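Local structure of endo-pectate lyase (Erwinia chrysanthemi, 3B4N) at residues M204-G209 / T235-N240. The protein probably cleaves polygalacturonate and pectins, including highly methylated ones, by calcium-dependent elimination in an endo mode. Residues are numbered along the deposited sequence; the frame is centred on the assembly and turned at random.
Sequences MTIVGG and TVVKGN
Thr205 beside Val236 and Ile206 beside Val237 belong to two parallel strands, 203-207 and 233-238, paired as neighbouring rungs in one face of the beta-helix. Their axes run 4.6 Å apart at 11°. Four backbone hydrogen bonds join them: Val236 N to Met204 O (2.8 Å), Ile206 N to Val236 O, Lys238 N to Ile206 O, and Gly208 N to Lys238 O (2.9 Å), the last carrying the ladder past the strand end into the turn. On the side of Thr205 and Val236, the two side chains lie alongside each other, Thr205 OG1 sitting 3.8 Å from Val236 CB. Lys238 stands out from the same face and crosses Thr205: its CG sits between the backbone N and the carbonyl carbon (chi1 60°), the chain beyond is extended, and CE reaches Thr205 CG2 at 3.7 Å while passing alongside Val207 CG2 at 4.1 Å. This is the outer side of the right-handed parallel beta-helix of pectate lyases, where successive coils put matching strands in register. The other side is buried inside the coil, where Leu226 of strand 224-228 meets Ile206, Thr235 and Val237. There Met204 and Thr235 point the same way; the methionine chain leaves with CG anti to its backbone N, bends at chi3 (84°), and brings CE to 3.9 Å from Thr235 CG2. Thr235 OG1 is hydrogen-bonded to Asn199 ND2. Each strand is followed by a glycine with positive phi, Gly208 and Gly239, packed with CA atoms 4.3 Å apart; Gly208 CA makes a CA-H...O contact with Gly239 O. Beyond this turn, the side chain of Asn240 sets off away from segment 204-209, and its OD1 is hydrogen-bonded to Thr272 OG1 of strand 271-274.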
ATOM      1  N   MET A 204       2.388 -11.282   4.791  1.00  8.83           N
ATOM      2  CA  MET A 204       1.383 -10.394   4.211  1.00  8.91           C
ATOM      3  C   MET A 204       2.098  -9.567   3.136  1.00  7.92           C
ATOM      4  O   MET A 204       3.033  -8.823   3.429  1.00  8.90           O
ATOM      5  CB  MET A 204       0.770  -9.492   5.290  1.00  8.64           C
ATOM      6  CG  MET A 204      -0.206  -8.457   4.722  1.00  8.81           C
ATOM      7  SD  MET A 204      -1.026  -7.476   5.996  1.00 10.05           S
ATOM      8  CE  MET A 204       0.228  -6.232   6.270  1.00 12.01           C
ATOM      9  N   THR A 205       1.661  -9.716   1.892  1.00  8.05           N
ATOM     10  CA  THR A 205       2.283  -9.022   0.771  1.00  8.46           C
ATOM     11  C   THR A 205       1.369  -7.972   0.163  1.00  8.53           C
ATOM     12  O   THR A 205       0.225  -8.274  -0.181  1.00 10.33           O
ATOM     13  CB  THR A 205       2.664 -10.032  -0.335  1.00  9.93           C
ATOM     14  OG1 THR A 205       3.534 -11.026   0.215  1.00 11.69           O
ATOM     15  CG2 THR A 205       3.366  -9.336  -1.498  1.00 10.86           C
ATOM     16  N   ILE A 206       1.871  -6.741   0.054  1.00  7.76           N
ATOM     17  CA  ILE A 206       1.134  -5.636  -0.554  1.00  7.72           C
ATOM     18  C   ILE A 206       1.736  -5.507  -1.955  1.00  7.77           C
ATOM     19  O   ILE A 206       2.941  -5.274  -2.090  1.00  8.70           O
ATOM     20  CB  ILE A 206       1.364  -4.306   0.200  1.00  7.00           C
ATOM     21  CG1 ILE A 206       1.089  -4.464   1.704  1.00  9.41           C
ATOM     22  CG2 ILE A 206       0.488  -3.219  -0.410  1.00  9.73           C
ATOM     23  CD1 ILE A 206      -0.300  -4.985   2.063  1.00 10.82           C
ATOM     24  N   VAL A 207       0.906  -5.676  -2.982  1.00  7.41           N
ATOM     25  CA  VAL A 207       1.348  -5.604  -4.383  1.00  7.51           C
ATOM     26  C   VAL A 207       0.664  -4.412  -5.032  1.00  7.25           C
ATOM     27  O   VAL A 207      -0.515  -4.472  -5.398  1.00  7.65           O
ATOM     28  CB  VAL A 207       0.985  -6.899  -5.160  1.00 10.68           C
ATOM     29  CG1 VAL A 207       1.556  -6.834  -6.578  1.00  9.78           C
ATOM     30  CG2 VAL A 207       1.550  -8.118  -4.442  1.00 10.78           C
ATOM     31  N   GLY A 208       1.415  -3.325  -5.185  1.00  7.82           N
ATOM     32  CA  GLY A 208       0.825  -2.124  -5.736  1.00  7.93           C
ATOM     33  C   GLY A 208      -0.165  -1.540  -4.741  1.00  6.82           C
ATOM     34  O   GLY A 208      -0.041  -1.732  -3.525  1.00  8.39           O
ATOM     35  N   GLY A 209      -1.139  -0.806  -5.266  1.00  7.03           N
ATOM     36  CA  GLY A 209      -2.135  -0.173  -4.418  1.00  7.46           C
ATOM     37  C   GLY A 209      -1.775   1.287  -4.181  1.00  8.10           C
ATOM     38  O   GLY A 209      -0.627   1.697  -4.373  1.00  8.45           O
ATOM     39  N   THR A 235       6.141  -8.801   6.411  1.00  8.13           N
ATOM     40  CA  THR A 235       5.267  -7.939   5.627  1.00  7.94           C
ATOM     41  C   THR A 235       6.137  -7.536   4.435  1.00  7.64           C
ATOM     42  O   THR A 235       7.263  -7.058   4.609  1.00  8.64           O
ATOM     43  CB  THR A 235       4.815  -6.692   6.398  1.00  7.73           C
ATOM     44  OG1 THR A 235       3.975  -7.099   7.487  1.00  8.21           O
ATOM     45  CG2 THR A 235       4.014  -5.759   5.480  1.00  7.87           C
ATOM     46  N   VAL A 236       5.619  -7.768   3.230  1.00  9.12           N
ATOM     47  CA  VAL A 236       6.330  -7.479   1.986  1.00  8.61           C
ATOM     48  C   VAL A 236       5.607  -6.362   1.236  1.00  8.63           C
ATOM     49  O   VAL A 236       4.384  -6.380   1.134  1.00  8.82           O
ATOM     50  CB  VAL A 236       6.378  -8.745   1.095  1.00  9.87           C
ATOM     51  CG1 VAL A 236       7.154  -8.470  -0.196  1.00  8.77           C
ATOM     52  CG2 VAL A 236       7.014  -9.894   1.867  1.00 10.66           C
ATOM     53  N   VAL A 237       6.369  -5.394   0.727  1.00  7.63           N
ATOM     54  CA  VAL A 237       5.801  -4.271  -0.015  1.00  8.37           C
ATOM     55  C   VAL A 237       6.505  -4.148  -1.359  1.00  7.54           C
ATOM     56  O   VAL A 237       7.711  -3.888  -1.415  1.00  8.12           O
ATOM     57  CB  VAL A 237       5.967  -2.945   0.761  1.00  8.28           C
ATOM     58  CG1 VAL A 237       5.364  -1.785  -0.050  1.00 10.43           C
ATOM     59  CG2 VAL A 237       5.296  -3.050   2.134  1.00  9.35           C
ATOM     60  N   LYS A 238       5.750  -4.342  -2.435  1.00  7.44           N
ATOM     61  CA  LYS A 238       6.301  -4.266  -3.782  1.00  7.96           C
ATOM     62  C   LYS A 238       5.280  -3.720  -4.771  1.00  9.29           C
ATOM     63  O   LYS A 238       4.203  -3.283  -4.379  1.00  8.75           O
ATOM     64  CB  LYS A 238       6.800  -5.647  -4.226  1.00 10.25           C
ATOM     65  CG  LYS A 238       5.752  -6.744  -4.277  1.00 11.38           C
ATOM     66  CD  LYS A 238       6.452  -8.071  -4.532  1.00 16.00           C
ATOM     67  CE  LYS A 238       5.518  -9.248  -4.500  1.00 16.86           C
ATOM     68  NZ  LYS A 238       6.271 -10.463  -4.959  1.00 19.22           N
ATOM     69  N   GLY A 239       5.636  -3.714  -6.050  1.00  8.65           N
ATOM     70  CA  GLY A 239       4.713  -3.228  -7.062  1.00  8.44           C
ATOM     71  C   GLY A 239       4.495  -1.729  -7.028  1.00  7.91           C
ATOM     72  O   GLY A 239       3.545  -1.221  -7.617  1.00  8.82           O
ATOM     73  N   ASN A 240       5.388  -1.021  -6.343  1.00  8.73           N
ATOM     74  CA  ASN A 240       5.310   0.422  -6.216  1.00  9.08           C
ATOM     75  C   ASN A 240       4.070   0.929  -5.499  1.00  8.67           C
ATOM     76  O   ASN A 240       3.407   1.870  -5.947  1.00  9.96           O
ATOM     77  CB  ASN A 240       5.456   1.101  -7.581  1.00  9.75           C
ATOM     78  CG  ASN A 240       5.924   2.544  -7.461  1.00 10.57           C
ATOM     79  OD1 ASN A 240       6.525   2.935  -6.456  1.00 11.29           O
ATOM     80  ND2 ASN A 240       5.667   3.337  -8.492  1.00 13.01           N
TER